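Local structure of fructose permease (Bacillus subtilis, 1BLE) at residues 2-14 / 75-87. The protein takes a phosphoryl group from phospho-EIIA onto a histidine and passes it to fructose as the sugar is carried across the cell membrane. Sequence-based numbering, arbitrary orientation.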
ATOM      1  N   MET A   2      12.135 -20.531   3.221  1.00 60.11           N
ATOM      2  CA  MET A   2      12.343 -19.106   3.560  1.00 56.36           C
ATOM      3  C   MET A   2      13.252 -18.955   4.770  1.00 54.65           C
ATOM      4  O   MET A   2      13.078 -19.640   5.787  1.00 55.37           O
ATOM      5  CB  MET A   2      10.993 -18.465   3.902  1.00 52.77           C
ATOM      6  CG  MET A   2      10.970 -16.997   3.803  1.00 52.86           C
ATOM      7  SD  MET A   2       9.332 -16.316   4.038  1.00 59.57           S
ATOM      8  CE  MET A   2       8.494 -16.800   2.592  1.00 49.13           C
ATOM      9  N   ASN A   3      14.198 -18.031   4.677  1.00 53.85           N
ATOM     10  CA  ASN A   3      15.144 -17.815   5.776  1.00 53.56           C
ATOM     11  C   ASN A   3      14.704 -16.672   6.680  1.00 51.48           C
ATOM     12  O   ASN A   3      14.840 -15.495   6.325  1.00 50.92           O
ATOM     13  CB  ASN A   3      16.565 -17.561   5.228  1.00 58.51           C
ATOM     14  CG  ASN A   3      17.614 -17.341   6.336  1.00 62.84           C
ATOM     15  OD1 ASN A   3      18.723 -16.931   6.049  1.00 66.98           O
ATOM     16  ND2 ASN A   3      17.256 -17.598   7.594  1.00 66.34           N
ATOM     17  N   ILE A   4      14.175 -17.041   7.847  1.00 49.02           N
ATOM     18  CA  ILE A   4      13.682 -16.108   8.873  1.00 48.53           C
ATOM     19  C   ILE A   4      14.860 -15.654   9.776  1.00 49.74           C
ATOM     20  O   ILE A   4      15.334 -16.415  10.633  1.00 54.73           O
ATOM     21  CB  ILE A   4      12.577 -16.805   9.710  1.00 46.26           C
ATOM     22  CG1 ILE A   4      11.346 -17.031   8.834  1.00 46.88           C
ATOM     23  CG2 ILE A   4      12.253 -16.017  10.924  1.00 42.92           C
ATOM     24  CD1 ILE A   4      10.210 -17.771   9.526  1.00 48.49           C
ATOM     25  N   VAL A   5      15.309 -14.410   9.616  1.00 46.17           N
ATOM     26  CA  VAL A   5      16.447 -13.919  10.364  1.00 44.61           C
ATOM     27  C   VAL A   5      16.163 -13.327  11.745  1.00 46.07           C
ATOM     28  O   VAL A   5      17.081 -13.201  12.577  1.00 45.87           O
ATOM     29  CB  VAL A   5      17.280 -12.928   9.504  1.00 43.13           C
ATOM     30  CG1 VAL A   5      17.721 -13.574   8.246  1.00 46.93           C
ATOM     31  CG2 VAL A   5      16.498 -11.719   9.160  1.00 41.86           C
ATOM     32  N   LEU A   6      14.893 -12.985  11.996  1.00 46.50           N
ATOM     33  CA  LEU A   6      14.467 -12.374  13.274  1.00 46.08           C
ATOM     34  C   LEU A   6      12.973 -12.395  13.342  1.00 44.72           C
ATOM     35  O   LEU A   6      12.353 -12.070  12.341  1.00 45.78           O
ATOM     36  CB  LEU A   6      14.885 -10.895  13.314  1.00 44.44           C
ATOM     37  CG  LEU A   6      14.497 -10.014  14.502  1.00 42.63           C
ATOM     38  CD1 LEU A   6      15.470 -10.307  15.653  1.00 42.21           C
ATOM     39  CD2 LEU A   6      14.521  -8.531  14.077  1.00 40.52           C
ATOM     40  N   ALA A   7      12.406 -12.813  14.479  1.00 44.76           N
ATOM     41  CA  ALA A   7      10.944 -12.814  14.698  1.00 44.05           C
ATOM     42  C   ALA A   7      10.847 -11.806  15.835  1.00 45.34           C
ATOM     43  O   ALA A   7      11.455 -12.015  16.873  1.00 49.07           O
ATOM     44  CB  ALA A   7      10.472 -14.159  15.136  1.00 40.52           C
ATOM     45  N   ARG A   8      10.147 -10.691  15.629  1.00 45.93           N
ATOM     46  CA  ARG A   8      10.069  -9.623  16.651  1.00 45.50           C
ATOM     47  C   ARG A   8       8.690  -9.251  17.120  1.00 45.34           C
ATOM     48  O   ARG A   8       7.764  -9.146  16.309  1.00 45.85           O
ATOM     49  CB  ARG A   8      10.719  -8.324  16.131  1.00 47.17           C
ATOM     50  CG  ARG A   8      10.613  -7.133  17.090  1.00 44.61           C
ATOM     51  CD  ARG A   8      11.377  -5.930  16.589  1.00 41.42           C
ATOM     52  NE  ARG A   8      12.278  -5.472  17.624  1.00 44.69           N
ATOM     53  CZ  ARG A   8      12.199  -4.308  18.248  1.00 43.18           C
ATOM     54  NH1 ARG A   8      11.278  -3.431  17.951  1.00 43.59           N
ATOM     55  NH2 ARG A   8      13.005  -4.060  19.246  1.00 46.73           N
ATOM     56  N   ILE A   9       8.571  -8.993  18.418  1.00 43.14           N
ATOM     57  CA  ILE A   9       7.305  -8.578  18.971  1.00 43.09           C
ATOM     58  C   ILE A   9       7.376  -7.082  19.152  1.00 46.67           C
ATOM     59  O   ILE A   9       8.269  -6.549  19.818  1.00 45.75           O
ATOM     60  CB  ILE A   9       6.993  -9.205  20.325  1.00 41.87           C
ATOM     61  CG1 ILE A   9       6.852 -10.724  20.191  1.00 43.14           C
ATOM     62  CG2 ILE A   9       5.692  -8.597  20.892  1.00 42.08           C
ATOM     63  CD1 ILE A   9       6.519 -11.391  21.514  1.00 42.29           C
ATOM     64  N   ASP A  10       6.390  -6.404  18.583  1.00 50.74           N
ATOM     65  CA  ASP A  10       6.330  -4.975  18.701  1.00 53.50           C
ATOM     66  C   ASP A  10       4.987  -4.396  18.343  1.00 54.85           C
ATOM     67  O   ASP A  10       4.669  -4.304  17.179  1.00 55.15           O
ATOM     68  CB  ASP A  10       7.399  -4.342  17.844  1.00 56.21           C
ATOM     69  CG  ASP A  10       7.781  -2.966  18.343  1.00 59.29           C
ATOM     70  OD1 ASP A  10       6.957  -2.314  19.037  1.00 61.38           O
ATOM     71  OD2 ASP A  10       8.912  -2.532  18.046  1.00 59.93           O
ATOM     72  N   ASP A  11       4.248  -3.983  19.377  1.00 61.92           N
ATOM     73  CA  ASP A  11       2.909  -3.360  19.364  1.00 62.05           C
ATOM     74  C   ASP A  11       2.852  -2.199  18.418  1.00 64.77           C
ATOM     75  O   ASP A  11       1.857  -2.068  17.730  1.00 66.49           O
ATOM     76  CB  ASP A  11       2.583  -2.775  20.748  1.00 62.02           C
ATOM     77  CG  ASP A  11       1.486  -3.510  21.458  1.00 69.64           C
ATOM     78  OD1 ASP A  11       0.856  -4.402  20.867  1.00 75.39           O
ATOM     79  OD2 ASP A  11       1.244  -3.210  22.644  1.00 76.97           O
ATOM     80  N   ARG A  12       3.886  -1.335  18.424  1.00 67.51           N
ATOM     81  CA  ARG A  12       3.971  -0.126  17.575  1.00 70.56           C
ATOM     82  C   ARG A  12       4.450  -0.224  16.102  1.00 75.64           C
ATOM     83  O   ARG A  12       4.353   0.768  15.357  1.00 77.28           O
ATOM     84  CB  ARG A  12       4.692   1.004  18.321  1.00 66.42           C
ATOM     85  N   PHE A  13       4.917  -1.422  15.697  1.00 81.60           N
ATOM     86  CA  PHE A  13       5.378  -1.828  14.324  1.00 86.13           C
ATOM     87  C   PHE A  13       6.560  -1.125  13.638  1.00 90.92           C
ATOM     88  O   PHE A  13       7.734  -1.463  13.900  1.00 93.08           O
ATOM     89  CB  PHE A  13       4.189  -1.910  13.327  1.00 81.48           C
ATOM     90  CG  PHE A  13       3.201  -2.977  13.671  1.00 75.38           C
ATOM     91  CD1 PHE A  13       3.541  -4.306  13.537  1.00 76.88           C
ATOM     92  CD2 PHE A  13       1.986  -2.651  14.219  1.00 73.67           C
ATOM     93  CE1 PHE A  13       2.691  -5.300  13.939  1.00 75.45           C
ATOM     94  CE2 PHE A  13       1.125  -3.633  14.623  1.00 76.09           C
ATOM     95  CZ  PHE A  13       1.479  -4.971  14.488  1.00 76.63           C
ATOM     96  N   ILE A  14       6.212  -0.258  12.672  1.00 94.12           N
ATOM     97  CA  ILE A  14       7.163   0.551  11.894  1.00 94.13           C
ATOM     98  C   ILE A  14       7.230   1.955  12.520  1.00 97.91           C
ATOM     99  O   ILE A  14       6.684   2.932  11.966  1.00 99.75           O
ATOM    100  CB  ILE A  14       6.723   0.677  10.429  1.00 89.95           C
ATOM    101  CG1 ILE A  14       5.943  -0.579   9.994  1.00 88.00           C
ATOM    102  CG2 ILE A  14       7.935   0.920   9.568  1.00 88.01           C
ATOM    103  CD1 ILE A  14       6.652  -1.505   9.043  1.00 81.47           C
ATOM    104  N   TYR A  75       9.353 -18.185  -2.567  1.00 71.14           N
ATOM    105  CA  TYR A  75      10.170 -17.463  -1.611  1.00 73.24           C
ATOM    106  C   TYR A  75      11.282 -18.329  -1.043  1.00 74.90           C
ATOM    107  O   TYR A  75      11.773 -18.087   0.056  1.00 74.05           O
ATOM    108  CB  TYR A  75       9.282 -16.958  -0.474  1.00 72.52           C
ATOM    109  CG  TYR A  75       7.973 -16.317  -0.917  1.00 71.68           C
ATOM    110  CD1 TYR A  75       7.939 -15.035  -1.465  1.00 71.54           C
ATOM    111  CD2 TYR A  75       6.769 -17.007  -0.796  1.00 69.74           C
ATOM    112  CE1 TYR A  75       6.739 -14.450  -1.860  1.00 70.23           C
ATOM    113  CE2 TYR A  75       5.573 -16.430  -1.189  1.00 69.52           C
ATOM    114  CZ  TYR A  75       5.567 -15.164  -1.726  1.00 70.37           C
ATOM    115  OH  TYR A  75       4.366 -14.621  -2.117  1.00 74.58           O
ATOM    116  N   GLU A  76      11.699 -19.320  -1.814  1.00 78.88           N
ATOM    117  CA  GLU A  76      12.748 -20.219  -1.372  1.00 82.56           C
ATOM    118  C   GLU A  76      14.065 -19.449  -1.263  1.00 80.57           C
ATOM    119  O   GLU A  76      14.487 -18.793  -2.223  1.00 79.98           O
ATOM    120  CB  GLU A  76      12.896 -21.369  -2.367  1.00 88.22           C
ATOM    121  CG  GLU A  76      13.425 -22.656  -1.751  1.00 97.69           C
ATOM    122  CD  GLU A  76      13.964 -23.630  -2.791  1.00104.90           C
ATOM    123  OE1 GLU A  76      14.138 -23.210  -3.966  1.00106.22           O
ATOM    124  OE2 GLU A  76      14.235 -24.808  -2.427  1.00110.36           O
ATOM    125  N   GLY A  77      14.683 -19.508  -0.085  1.00 77.22           N
ATOM    126  CA  GLY A  77      15.939 -18.819   0.121  1.00 74.38           C
ATOM    127  C   GLY A  77      15.821 -17.356   0.516  1.00 74.02           C
ATOM    128  O   GLY A  77      16.811 -16.756   0.949  1.00 75.63           O
ATOM    129  N   VAL A  78      14.627 -16.772   0.335  1.00 71.69           N
ATOM    130  CA  VAL A  78      14.346 -15.363   0.680  1.00 65.76           C
ATOM    131  C   VAL A  78      14.695 -15.091   2.150  1.00 65.30           C
ATOM    132  O   VAL A  78      14.497 -15.960   3.017  1.00 64.89           O
ATOM    133  CB  VAL A  78      12.841 -15.000   0.500  1.00 63.20           C
ATOM    134  CG1 VAL A  78      12.603 -13.576   0.921  1.00 61.43           C
ATOM    135  CG2 VAL A  78      12.393 -15.182  -0.923  1.00 61.34           C
ATOM    136  N   THR A  79      15.190 -13.882   2.418  1.00 61.70           N
ATOM    137  CA  THR A  79      15.583 -13.476   3.756  1.00 61.39           C
ATOM    138  C   THR A  79      14.556 -12.503   4.304  1.00 60.28           C
ATOM    139  O   THR A  79      14.434 -11.386   3.802  1.00 62.87           O
ATOM    140  CB  THR A  79      16.983 -12.842   3.707  1.00 63.50           C
ATOM    141  OG1 THR A  79      17.952 -13.893   3.763  1.00 72.02           O
ATOM    142  CG2 THR A  79      17.225 -11.870   4.859  1.00 64.99           C
ATOM    143  N   ALA A  80      13.860 -12.908   5.364  1.00 56.40           N
ATOM    144  CA  ALA A  80      12.815 -12.082   5.960  1.00 53.13           C
ATOM    145  C   ALA A  80      12.892 -11.860   7.450  1.00 53.67           C
ATOM    146  O   ALA A  80      13.530 -12.612   8.197  1.00 53.05           O
ATOM    147  CB  ALA A  80      11.478 -12.675   5.648  1.00 55.51           C
ATOM    148  N   MET A  81      12.129 -10.867   7.888  1.00 53.27           N
ATOM    149  CA  MET A  81      12.035 -10.475   9.285  1.00 52.55           C
ATOM    150  C   MET A  81      10.532 -10.351   9.575  1.00 52.46           C
ATOM    151  O   MET A  81       9.815  -9.673   8.835  1.00 55.81           O
ATOM    152  CB  MET A  81      12.748  -9.139   9.443  1.00 55.52           C
ATOM    153  CG  MET A  81      12.782  -8.620  10.816  1.00 64.33           C
ATOM    154  SD  MET A  81      13.513  -7.014  10.867  1.00 73.93           S
ATOM    155  CE  MET A  81      12.642  -6.443  12.362  1.00 68.23           C
ATOM    156  N   LEU A  82      10.036 -11.100  10.567  1.00 52.40           N
ATOM    157  CA  LEU A  82       8.601 -11.082  10.952  1.00 49.82           C
ATOM    158  C   LEU A  82       8.312 -10.137  12.136  1.00 49.64           C
ATOM    159  O   LEU A  82       9.139  -9.981  13.053  1.00 50.96           O
ATOM    160  CB  LEU A  82       8.140 -12.486  11.334  1.00 46.67           C
ATOM    161  CG  LEU A  82       8.405 -13.578  10.299  1.00 45.24           C
ATOM    162  CD1 LEU A  82       7.995 -14.931  10.836  1.00 49.10           C
ATOM    163  CD2 LEU A  82       7.618 -13.279   9.042  1.00 48.49           C
ATOM    164  N   LEU A  83       7.147  -9.501  12.095  1.00 45.37           N
ATOM    165  CA  LEU A  83       6.716  -8.610  13.146  1.00 43.62           C
ATOM    166  C   LEU A  83       5.454  -9.182  13.754  1.00 43.54           C
ATOM    167  O   LEU A  83       4.541  -9.602  13.030  1.00 45.07           O
ATOM    168  CB  LEU A  83       6.440  -7.236  12.571  1.00 48.62           C
ATOM    169  CG  LEU A  83       7.698  -6.372  12.485  1.00 53.66           C
ATOM    170  CD1 LEU A  83       7.373  -5.059  11.780  1.00 54.00           C
ATOM    171  CD2 LEU A  83       8.229  -6.132  13.898  1.00 52.03           C
ATOM    172  N   PHE A  84       5.388  -9.209  15.078  1.00 41.75           N
ATOM    173  CA  PHE A  84       4.220  -9.755  15.769  1.00 42.81           C
ATOM    174  C   PHE A  84       3.684  -8.737  16.769  1.00 44.56           C
ATOM    175  O   PHE A  84       4.427  -7.939  17.310  1.00 46.05           O
ATOM    176  CB  PHE A  84       4.587 -11.071  16.510  1.00 42.57           C
ATOM    177  CG  PHE A  84       4.981 -12.206  15.598  1.00 41.46           C
ATOM    178  CD1 PHE A  84       4.027 -13.013  15.017  1.00 40.53           C
ATOM    179  CD2 PHE A  84       6.308 -12.418  15.260  1.00 40.52           C
ATOM    180  CE1 PHE A  84       4.409 -14.003  14.112  1.00 41.12           C
ATOM    181  CE2 PHE A  84       6.673 -13.389  14.367  1.00 40.52           C
ATOM    182  CZ  PHE A  84       5.737 -14.181  13.795  1.00 40.52           C
ATOM    183  N   GLU A  85       2.377  -8.753  16.987  1.00 48.87           N
ATOM    184  CA  GLU A  85       1.717  -7.861  17.951  1.00 52.07           C
ATOM    185  C   GLU A  85       1.871  -8.469  19.345  1.00 55.96           C
ATOM    186  O   GLU A  85       1.920  -7.738  20.334  1.00 61.58           O
ATOM    187  CB  GLU A  85       0.214  -7.856  17.728  1.00 50.53           C
ATOM    188  CG  GLU A  85      -0.457  -6.692  17.126  1.00 55.26           C
ATOM    189  CD  GLU A  85      -1.967  -6.953  17.136  1.00 64.13           C
ATOM    190  OE1 GLU A  85      -2.437  -7.908  16.451  1.00 65.74           O
ATOM    191  OE2 GLU A  85      -2.683  -6.247  17.878  1.00 68.94           O
ATOM    192  N   ASN A  86       1.879  -9.810  19.413  1.00 56.27           N
ATOM    193  CA  ASN A  86       1.912 -10.566  20.679  1.00 55.48           C
ATOM    194  C   ASN A  86       2.541 -11.964  20.553  1.00 55.30           C
ATOM    195  O   ASN A  86       2.788 -12.428  19.449  1.00 58.07           O
ATOM    196  CB  ASN A  86       0.466 -10.728  21.158  1.00 54.94           C
ATOM    197  CG  ASN A  86      -0.423 -11.430  20.122  1.00 58.11           C
ATOM    198  OD1 ASN A  86      -1.461 -10.911  19.706  1.00 58.77           O
ATOM    199  ND2 ASN A  86      -0.002 -12.614  19.698  1.00 58.82           N
ATOM    200  N   PRO A  87       2.731 -12.684  21.686  1.00 54.91           N
ATOM    201  CA  PRO A  87       3.320 -14.039  21.658  1.00 53.19           C
ATOM    202  C   PRO A  87       2.366 -15.221  21.265  1.00 54.30           C
ATOM    203  O   PRO A  87       2.827 -16.334  20.968  1.00 56.64           O
ATOM    204  CB  PRO A  87       3.835 -14.213  23.082  1.00 49.37           C
ATOM    205  CG  PRO A  87       3.788 -12.822  23.672  1.00 53.22           C
ATOM    206  CD  PRO A  87       2.610 -12.201  23.066  1.00 52.87           C
TER
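Asn-3 N donates to Val-78 O at 2.7 Å, the first of seven backbone hydrogen bonds pairing segment 2-14 with segment 75-87; the strand axes lie 24° apart, so the pairing is parallel. Donors then alternate: Ala-80 N reaches Asn-3 O, Val-5 N Ala-80 O, Leu-82 N Leu-6 O, Arg-8 N Leu-82 O, and Phe-84 N Arg-8 O. Asp-10 N closes the series on Phe-84 O at 2.8 Å, nearly straight at 172°. Register slips at Val-5, where Ala-80 pairs with Ile-4 but Leu-82 with Ala-7, consistent with a beta bulge. Ala-7 and Ile-9 bond by backbone to Asn-104, and Ile-9 also to Gly-106, on strand 102-107, so both edges of strand 3-10 are used.

Ile-4 CD1 meets Leu-82 CD1 at 3.8 Å on the face packed by helix 63-71. On the face toward helix 18-26, Leu-83 CD2 lies 4.0 Å from Arg-8 CB. The arginine leaves extended, CG anti to N; a bend at chi3 (-127°) then turns the guanidinium so that Arg-8 NH1 salt-bridges Asp-10 OD2, while Asn-104 and Arg-144 O take NE and NH2. Asp-10 OD1 accepts from Arg-12 N, an Asx turn. Phe-13 CZ rests 3.7 Å from Glu-85 CG; Arg-44 and Ser-35 bind the Glu-85 carboxylate.

Met-2 CG lies 4.3 Å from Val-78 CB, and its side chain also packs on Met-66 and Phe-70 of helix 63-71; an alanine here would probably leave Val-78 without its methylene neighbour and open a gap beside Met-66 and Phe-70. These are neighbouring central parallel strands of an open alpha/beta sheet with helices on both faces. With both Asp-10 oxygens engaged and its side chain about 6 Å from that of His-15, they probably help fix the loop carrying this histidine, phosphorylated during transport.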